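Local coordinates for protein oxalate biosynthetic component 1 (Burkholderia thailandensis, PDB 5IKY) that probably makes oxalate as a bifunctional enzyme of quorum sensing-dependent oxalogenesis, joining a serine hydrolase activity to an additional lyase activity, at residues Ile7-Val12 / Asp499-Leu504; Ala458-Val463 / Ile472-Glu477; Ala479-Asp484 / Gly489-Ala494. All blocks are in the same frame, centred on the assembly; numbering follows the deposited sequence.

Contact 1 (Ile7-Val12 / Asp499-Leu504)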
loop_
_atom_site.group_PDB
_atom_site.type_symbol
_atom_site.label_atom_id
_atom_site.label_comp_id
_atom_site.label_asym_id
_atom_site.label_seq_id
_atom_site.Cartn_x
_atom_site.Cartn_y
_atom_site.Cartn_z
ATOM N N ILE A 7 10.262 -10.824 -1.021
ATOM C CA ILE A 7 10.400 -10.845 0.428
ATOM C C ILE A 7 9.176 -11.429 1.117
ATOM O O ILE A 7 8.048 -10.986 0.891
ATOM C CB ILE A 7 10.653 -9.433 0.994
ATOM C CG1 ILE A 7 11.959 -8.861 0.440
ATOM C CG2 ILE A 7 10.695 -9.463 2.518
ATOM C CD1 ILE A 7 12.251 -7.457 0.924
ATOM N N THR A 8 9.412 -12.431 1.958
ATOM C CA THR A 8 8.368 -12.991 2.802
ATOM C C THR A 8 8.482 -12.401 4.200
ATOM O O THR A 8 9.572 -12.349 4.770
ATOM C CB THR A 8 8.456 -14.528 2.884
ATOM O OG1 THR A 8 8.322 -15.092 1.572
ATOM C CG2 THR A 8 7.361 -15.079 3.786
ATOM N N ALA A 9 7.359 -11.945 4.743
ATOM C CA ALA A 9 7.330 -11.397 6.094
ATOM C C ALA A 9 6.598 -12.347 7.035
ATOM O O ALA A 9 5.481 -12.780 6.744
ATOM C CB ALA A 9 6.673 -10.031 6.098
ATOM N N ALA A 10 7.239 -12.672 8.154
ATOM C CA ALA A 10 6.669 -13.585 9.142
ATOM C C ALA A 10 6.543 -12.896 10.500
ATOM O O ALA A 10 7.429 -13.015 11.348
ATOM C CB ALA A 10 7.523 -14.837 9.256
ATOM N N PRO A 11 5.434 -12.171 10.708
ATOM C CA PRO A 11 5.271 -11.268 11.855
ATOM C C PRO A 11 4.925 -11.918 13.199
ATOM O O PRO A 11 5.028 -11.235 14.214
ATOM C CB PRO A 11 4.123 -10.355 11.406
ATOM C CG PRO A 11 3.326 -11.196 10.478
ATOM C CD PRO A 11 4.314 -12.064 9.755
ATOM N N VAL A 12 4.527 -13.187 13.223
ATOM C CA VAL A 12 4.027 -13.769 14.470
ATOM C C VAL A 12 4.864 -14.942 14.969
ATOM O O VAL A 12 5.523 -14.850 16.006
ATOM C CB VAL A 12 2.565 -14.239 14.322
ATOM C CG1 VAL A 12 2.017 -14.686 15.671
ATOM C CG2 VAL A 12 1.706 -13.122 13.747
ATOM N N ASP A 499 9.916 -3.071 10.213
ATOM C CA ASP A 499 11.231 -2.526 10.518
ATOM C C ASP A 499 12.316 -3.358 9.834
ATOM O O ASP A 499 13.238 -2.819 9.222
ATOM C CB ASP A 499 11.456 -2.498 12.031
ATOM C CG ASP A 499 12.526 -1.511 12.449
ATOM O OD1 ASP A 499 13.179 -0.917 11.565
ATOM O OD2 ASP A 499 12.724 -1.345 13.672
ATOM N N GLN A 500 12.185 -4.679 9.933
ATOM C CA GLN A 500 13.165 -5.600 9.370
ATOM C C GLN A 500 13.068 -5.699 7.849
ATOM O O GLN A 500 14.080 -5.874 7.169
ATOM C CB GLN A 500 13.002 -6.983 9.997
ATOM C CG GLN A 500 13.429 -7.046 11.455
ATOM C CD GLN A 500 12.877 -8.262 12.165
ATOM O OE1 GLN A 500 11.847 -8.805 11.771
ATOM N NE2 GLN A 500 13.561 -8.698 13.219
ATOM N N VAL A 501 11.853 -5.593 7.316
ATOM C CA VAL A 501 11.659 -5.582 5.871
ATOM C C VAL A 501 12.311 -4.340 5.273
ATOM O O VAL A 501 12.921 -4.396 4.205
ATOM C CB VAL A 501 10.164 -5.620 5.495
ATOM C CG1 VAL A 501 9.988 -5.473 3.994
ATOM C CG2 VAL A 501 9.532 -6.916 5.974
ATOM N N ARG A 502 12.189 -3.223 5.981
ATOM C CA ARG A 502 12.807 -1.975 5.557
ATOM C C ARG A 502 14.322 -2.120 5.503
ATOM O O ARG A 502 14.966 -1.694 4.544
ATOM C CB ARG A 502 12.421 -0.834 6.498
ATOM C CG ARG A 502 13.008 0.510 6.104
ATOM C CD ARG A 502 12.614 1.595 7.090
ATOM N NE ARG A 502 13.070 2.911 6.651
ATOM C CZ ARG A 502 12.381 3.704 5.837
ATOM N NH1 ARG A 502 11.202 3.314 5.370
ATOM N NH2 ARG A 502 12.870 4.886 5.488
ATOM N N TRP A 503 14.883 -2.729 6.541
ATOM C CA TRP A 503 16.315 -2.982 6.599
ATOM C C TRP A 503 16.765 -3.872 5.441
ATOM O O TRP A 503 17.770 -3.592 4.790
ATOM C CB TRP A 503 16.690 -3.623 7.937
ATOM C CG TRP A 503 18.058 -4.230 7.943
ATOM C CD1 TRP A 503 19.239 -3.590 8.191
ATOM C CD2 TRP A 503 18.390 -5.599 7.682
ATOM N NE1 TRP A 503 20.285 -4.477 8.103
ATOM C CE2 TRP A 503 19.791 -5.716 7.790
ATOM C CE3 TRP A 503 17.639 -6.736 7.369
ATOM C CZ2 TRP A 503 20.455 -6.926 7.598
ATOM C CZ3 TRP A 503 18.301 -7.938 7.177
ATOM C CH2 TRP A 503 19.694 -8.023 7.292
ATOM N N LEU A 504 16.012 -4.938 5.189
ATOM C CA LEU A 504 16.331 -5.869 4.112
ATOM C C LEU A 504 16.236 -5.199 2.745
ATOM O O LEU A 504 17.081 -5.419 1.877
ATOM C CB LEU A 504 15.403 -7.085 4.163
ATOM C CG LEU A 504 15.580 -8.132 3.060
ATOM C CD1 LEU A 504 17.011 -8.641 3.024
ATOM C CD2 LEU A 504 14.607 -9.284 3.246
#

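Contact 2 (Ala458-Val463 / Ile472-Glu477). With MG (magnesium ion), chain B.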
loop_
_atom_site.group_PDB
_atom_site.type_symbol
_atom_site.label_atom_id
_atom_site.label_comp_id
_atom_site.label_asym_id
_atom_site.label_seq_id
_atom_site.Cartn_x
_atom_site.Cartn_y
_atom_site.Cartn_z
ATOM N N ALA A 458 22.753 -11.566 9.456
ATOM C CA ALA A 458 23.808 -10.808 8.803
ATOM C C ALA A 458 24.302 -11.547 7.560
ATOM O O ALA A 458 24.964 -10.964 6.704
ATOM C CB ALA A 458 24.957 -10.557 9.766
ATOM N N LEU A 459 23.970 -12.833 7.470
ATOM C CA LEU A 459 24.381 -13.666 6.342
ATOM C C LEU A 459 23.272 -13.805 5.308
ATOM O O LEU A 459 23.483 -14.354 4.228
ATOM C CB LEU A 459 24.792 -15.055 6.825
ATOM C CG LEU A 459 25.805 -15.139 7.964
ATOM C CD1 LEU A 459 26.022 -16.591 8.342
ATOM C CD2 LEU A 459 27.113 -14.484 7.559
ATOM N N LEU A 460 22.093 -13.300 5.654
ATOM C CA LEU A 460 20.883 -13.525 4.873
ATOM C C LEU A 460 21.026 -13.132 3.404
ATOM O O LEU A 460 20.791 -13.947 2.513
ATOM C CB LEU A 460 19.720 -12.764 5.509
ATOM C CG LEU A 460 18.319 -13.344 5.323
ATOM C CD1 LEU A 460 18.346 -14.860 5.355
ATOM C CD2 LEU A 460 17.399 -12.809 6.410
ATOM N N VAL A 461 21.423 -11.892 3.152
ATOM C CA VAL A 461 21.544 -11.404 1.782
ATOM C C VAL A 461 22.681 -12.088 1.021
ATOM O O VAL A 461 22.477 -12.586 -0.086
ATOM C CB VAL A 461 21.761 -9.882 1.750
ATOM C CG1 VAL A 461 22.047 -9.418 0.335
ATOM C CG2 VAL A 461 20.544 -9.168 2.311
ATOM N N ASP A 462 23.870 -12.120 1.618
ATOM C CA ASP A 462 25.048 -12.680 0.955
ATOM C C ASP A 462 24.880 -14.160 0.614
ATOM O O ASP A 462 25.278 -14.599 -0.466
ATOM C CB ASP A 462 26.295 -12.488 1.825
ATOM C CG ASP A 462 26.775 -11.045 1.848
ATOM O OD1 ASP A 462 26.662 -10.363 0.807
ATOM O OD2 ASP A 462 27.267 -10.593 2.905
ATOM N N VAL A 463 24.292 -14.926 1.528
ATOM C CA VAL A 463 24.074 -16.349 1.286
ATOM C C VAL A 463 23.016 -16.559 0.206
ATOM O O VAL A 463 23.183 -17.403 -0.677
ATOM C CB VAL A 463 23.656 -17.089 2.574
ATOM C CG1 VAL A 463 23.138 -18.484 2.254
ATOM C CG2 VAL A 463 24.826 -17.168 3.540
ATOM N N ILE A 472 13.718 -14.154 0.062
ATOM C CA ILE A 472 14.315 -14.008 1.383
ATOM C C ILE A 472 13.216 -13.737 2.403
ATOM O O ILE A 472 12.328 -12.919 2.161
ATOM C CB ILE A 472 15.348 -12.865 1.421
ATOM C CG1 ILE A 472 16.454 -13.103 0.392
ATOM C CG2 ILE A 472 15.943 -12.730 2.803
ATOM C CD1 ILE A 472 17.477 -11.988 0.330
ATOM N N ARG A 473 13.270 -14.428 3.537
ATOM C CA ARG A 473 12.272 -14.240 4.583
ATOM C C ARG A 473 12.846 -13.556 5.822
ATOM O O ARG A 473 13.943 -13.883 6.270
ATOM C CB ARG A 473 11.659 -15.581 4.981
ATOM C CG ARG A 473 10.717 -15.484 6.168
ATOM C CD ARG A 473 10.035 -16.800 6.422
ATOM N NE ARG A 473 10.097 -17.180 7.827
ATOM C CZ ARG A 473 9.404 -18.187 8.340
ATOM N NH1 ARG A 473 8.621 -18.907 7.552
ATOM N NH2 ARG A 473 9.507 -18.492 9.625
ATOM N N VAL A 474 12.096 -12.598 6.361
ATOM C CA VAL A 474 12.418 -11.974 7.643
ATOM C C VAL A 474 11.152 -11.847 8.491
ATOM O O VAL A 474 10.055 -12.175 8.037
ATOM C CB VAL A 474 13.055 -10.579 7.469
ATOM C CG1 VAL A 474 14.437 -10.690 6.852
ATOM C CG2 VAL A 474 12.159 -9.680 6.630
ATOM N N GLY A 475 11.304 -11.366 9.720
ATOM C CA GLY A 475 10.163 -11.181 10.599
ATOM C C GLY A 475 10.475 -11.511 12.045
ATOM O O GLY A 475 11.509 -12.109 12.346
ATOM N N LEU A 476 9.574 -11.124 12.944
ATOM C CA LEU A 476 9.779 -11.351 14.370
ATOM C C LEU A 476 9.780 -12.839 14.706
ATOM O O LEU A 476 10.332 -13.250 15.725
ATOM C CB LEU A 476 8.712 -10.626 15.189
ATOM C CG LEU A 476 8.714 -9.101 15.068
ATOM C CD1 LEU A 476 7.813 -8.478 16.123
ATOM C CD2 LEU A 476 10.128 -8.560 15.176
ATOM N N GLU A 477 9.163 -13.642 13.843
ATOM C CA GLU A 477 9.187 -15.092 13.996
ATOM C C GLU A 477 10.614 -15.626 14.046
ATOM O O GLU A 477 10.917 -16.550 14.802
ATOM C CB GLU A 477 8.424 -15.767 12.856
ATOM C CG GLU A 477 8.606 -17.278 12.800
ATOM C CD GLU A 477 7.581 -17.960 11.914
ATOM O OE1 GLU A 477 6.720 -17.255 11.346
ATOM O OE2 GLU A 477 7.633 -19.202 11.795
HETATM MG MG MG B . 6.124 -20.610 10.627
HETATM O O HOH W 1 5.112 -22.896 9.991
#

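Contact 3 (Ala479-Asp484 / Gly489-Ala494)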
loop_
_atom_site.group_PDB
_atom_site.type_symbol
_atom_site.label_atom_id
_atom_site.label_comp_id
_atom_site.label_asym_id
_atom_site.label_seq_id
_atom_site.Cartn_x
_atom_site.Cartn_y
_atom_site.Cartn_z
ATOM N N ALA A 479 13.700 -13.425 14.056
ATOM C CA ALA A 479 14.593 -12.590 14.850
ATOM C C ALA A 479 13.849 -11.404 15.447
ATOM O O ALA A 479 12.948 -10.848 14.820
ATOM C CB ALA A 479 15.759 -12.108 14.003
ATOM N N LEU A 480 14.237 -11.013 16.656
ATOM C CA LEU A 480 13.572 -9.920 17.355
ATOM C C LEU A 480 14.356 -8.617 17.268
ATOM O O LEU A 480 13.874 -7.566 17.690
ATOM C CB LEU A 480 13.344 -10.285 18.821
ATOM C CG LEU A 480 12.450 -11.494 19.094
ATOM C CD1 LEU A 480 12.236 -11.663 20.593
ATOM C CD2 LEU A 480 11.120 -11.361 18.360
ATOM N N ASN A 481 15.566 -8.687 16.723
ATOM C CA ASN A 481 16.406 -7.502 16.594
ATOM C C ASN A 481 16.519 -7.032 15.150
ATOM O O ASN A 481 16.116 -7.733 14.222
ATOM C CB ASN A 481 17.803 -7.771 17.155
ATOM C CG ASN A 481 17.774 -8.262 18.586
ATOM O OD1 ASN A 481 16.879 -7.913 19.358
ATOM N ND2 ASN A 481 18.759 -9.074 18.950
ATOM N N VAL A 482 17.072 -5.838 14.973
ATOM C CA VAL A 482 17.341 -5.295 13.647
ATOM C C VAL A 482 18.637 -4.488 13.693
ATOM O O VAL A 482 18.938 -3.832 14.693
ATOM C CB VAL A 482 16.171 -4.415 13.136
ATOM C CG1 VAL A 482 15.949 -3.215 14.051
ATOM C CG2 VAL A 482 16.413 -3.968 11.701
ATOM N N PHE A 483 19.420 -4.555 12.624
ATOM C CA PHE A 483 20.676 -3.822 12.579
ATOM C C PHE A 483 20.436 -2.349 12.268
ATOM O O PHE A 483 19.729 -2.007 11.320
ATOM C CB PHE A 483 21.625 -4.441 11.553
ATOM C CG PHE A 483 22.111 -5.811 11.934
ATOM C CD1 PHE A 483 22.987 -5.977 12.996
ATOM C CD2 PHE A 483 21.695 -6.930 11.234
ATOM C CE1 PHE A 483 23.436 -7.234 13.352
ATOM C CE2 PHE A 483 22.141 -8.189 11.584
ATOM C CZ PHE A 483 23.012 -8.342 12.643
ATOM N N ASP A 484 21.026 -1.486 13.088
ATOM C CA ASP A 484 20.914 -0.045 12.915
ATOM C C ASP A 484 22.251 0.606 13.246
ATOM O O ASP A 484 22.677 0.616 14.403
ATOM C CB ASP A 484 19.801 0.521 13.802
ATOM C CG ASP A 484 19.393 1.932 13.407
ATOM O OD1 ASP A 484 20.203 2.649 12.780
ATOM O OD2 ASP A 484 18.253 2.327 13.731
ATOM N N GLY A 489 26.548 -0.042 19.201
ATOM C CA GLY A 489 26.444 -1.488 19.236
ATOM C C GLY A 489 25.939 -2.021 17.909
ATOM O O GLY A 489 26.173 -3.178 17.563
ATOM N N GLY A 490 25.233 -1.168 17.171
ATOM C CA GLY A 490 24.772 -1.498 15.834
ATOM C C GLY A 490 23.491 -2.310 15.767
ATOM O O GLY A 490 22.974 -2.570 14.679
ATOM N N VAL A 491 22.976 -2.710 16.924
ATOM C CA VAL A 491 21.778 -3.543 16.966
ATOM C C VAL A 491 20.775 -3.042 18.014
ATOM O O VAL A 491 21.158 -2.501 19.054
ATOM C CB VAL A 491 22.145 -5.020 17.246
ATOM C CG1 VAL A 491 22.694 -5.186 18.657
ATOM C CG2 VAL A 491 20.951 -5.930 17.017
ATOM N N ARG A 492 19.488 -3.201 17.715
ATOM C CA ARG A 492 18.419 -2.823 18.635
ATOM C C ARG A 492 17.199 -3.709 18.421
ATOM O O ARG A 492 17.155 -4.495 17.477
ATOM C CB ARG A 492 18.036 -1.358 18.447
ATOM C CG ARG A 492 17.587 -1.044 17.037
ATOM C CD ARG A 492 17.009 0.354 16.912
ATOM N NE ARG A 492 16.681 0.652 15.522
ATOM C CZ ARG A 492 15.547 0.293 14.929
ATOM N NH1 ARG A 492 14.622 -0.375 15.608
ATOM N NH2 ARG A 492 15.339 0.600 13.655
ATOM N N LYS A 493 16.211 -3.578 19.299
ATOM C CA LYS A 493 14.963 -4.318 19.155
ATOM C C LYS A 493 14.213 -3.835 17.920
ATOM O O LYS A 493 14.117 -2.631 17.677
ATOM C CB LYS A 493 14.087 -4.156 20.398
ATOM C CG LYS A 493 13.309 -5.399 20.785
ATOM C CD LYS A 493 14.244 -6.489 21.281
ATOM C CE LYS A 493 13.469 -7.674 21.831
ATOM N NZ LYS A 493 14.375 -8.732 22.357
ATOM N N ALA A 494 13.689 -4.774 17.140
ATOM C CA ALA A 494 12.939 -4.434 15.939
ATOM C C ALA A 494 11.547 -3.930 16.306
ATOM O O ALA A 494 10.827 -4.575 17.066
ATOM C CB ALA A 494 12.848 -5.637 15.009
HETATM O O HOH W 2 11.159 -6.959 18.262
#

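Contact 1 (Ile7-Val12 / Asp499-Leu504)
Ile7 and Leu504 are aimed at each other by their first torsions: in Ile7, CG1 stands beside the backbone N and opposite the carbonyl carbon (chi1 -62°), and in Leu504, CG lies anti to the backbone N (chi1 178°). The setting is a TIM-type alpha/beta barrel, in which helix 497-510, reached from strand 471-474 through a hairpin, packs on strand 4-9, the strand next to 471-474 in the sheet. The helix runs nearly antiparallel to the strand, with 165° between their directions and a closest axis approach of 9.7 Å, and no hydrogen bond joins the two segments, so the contact is made by aliphatic groups alone. Ile7 and Leu504 meet tip to tip, and one methyl of the leucine serves several atoms of the isoleucine: Leu504 CD2 lies 3.8 Å from Ile7 CD1, 3.9 Å from CG1 of Ile7 and 4.0 Å from its CG2. Leu504 also touches Ile472 and Val474, so it bridges the two adjacent strands. Val501, one helical turn earlier, divides its branches: CG1 is 4.3 Å from Ile7 CD1, while CG2 turns to Ala9. The CA atoms of Ala9 and Val501 are 7.3 Å apart, the nearest such pair here, an approach that suits the short alanine. At that point Ala9 CB meets Val501 CG2 at 4.2 Å.

Contact 2 (Ala458-Val463 / Ile472-Glu477)
The beta-alpha-beta unit formed by strand 446-451, helix 460-466 and strand 471-474 sets helix 460-466 against strand 471-474. Leu460 carries the contact. Its CG, anti to the backbone N though turned well short of ideal (chi1 -151°), sits 3.5 Å from Ile472 CG2, and the two side chains overlap alongside, running in opposing senses. The CD2 branch reaches further along the strand, meeting Val474 CG1 at 3.7 Å and lying 3.6 Å from Arg473 O. Beside this, Ile472 CD1 approaches Val461 CA at 4.4 Å. All of these residues are buried, and Leu504 of helix 497-510 closes over both Val461 and Ile472. Arg473 leaves the strand on the side away from the helix, and its NH2 forms a salt bridge to Glu477 OE2 at 3.0 Å and a second one to Asp478. The same Glu477 OE2 binds magnesium at 2.4 Å, and His227 and a water also bind the ion; sharing this oxygen between the metal and Arg473 NH2 helps hold the carboxylate in place. Hydrophobic helix packing outside, with a metal held just beyond the C-terminal ends of the strands, is the arrangement of a TIM barrel.

Contact 3 (Ala479-Asp484 / Gly489-Ala494)
Asn481, Val482 and Phe483 pair with Lys493, Arg492 and Val491 in a two-stranded antiparallel beta hairpin. Backbone bonds form its ladder. Val482 and Arg492 make the hydrogen-bonded pair, with Val482 N to Arg492 O at 2.8 Å and Arg492 N to Val482 O at 3.1 Å. Toward the turn, Asp484 N reaches Gly490 O at 2.7 Å from above the carbonyl plane; at the open end, Ala494 N gives a nearly straight bond to Leu480 O at 2.9 Å. Gly490 adopts a left-handed backbone conformation (phi 82°), easily reached without a side chain, and its CA-H also points to Asp484 O.

The ionic part lies on the face that Val482 and Arg492 share. Arg492 CG sits between the backbone N and the carbonyl carbon (chi1 58°), and from there the chain runs extended to NE, which donates to the anti lone pair of Asp484 OD2 at 2.9 Å. The carboxylate lies at the guanidinium edge with its own plane turned 67° away. A weak bond from Arg492 NH2 joins the same oxygen, which Arg486 also grips. Val482 CG1 lies over one guanidinium face, 3.5 Å from Arg492 NH1.

Among the carbon contacts, Val482 CB meets Ala494 CB. Phe483 and Val491 share the opposite face, and Asn481 CB packs on Val491 CG2. Separately, Leu480 runs beside the Lys493 chain.

A water bridge closes the open end: water 2 donates to both Leu480 O, at 2.8 Å, and Ala494 O, at 2.7 Å.

Contacts 1 and 2 lie on neighbouring strands of one barrel, centres 9 Å apart, stitched by Thr8 N to Ile472 O at 3.0 Å and Ala10 N to Val474 O at 2.9 Å, both probable hydrogen bonds. The hairpin of contact 3 fills the connection between strand 471-474 and helix 497-510, its centre 13 Å from each of the others. It is tied to contact 1 by the salt bridge of Arg492 NH1 with Asp499 OD2 (2.9 Å) and by Gln500 NE2 to Ala479 O (2.8 Å). Contact 2 contains the metal ligand Glu477; the side chains of Ala9 and Leu480 lie about 12 and 13 Å from the magnesium.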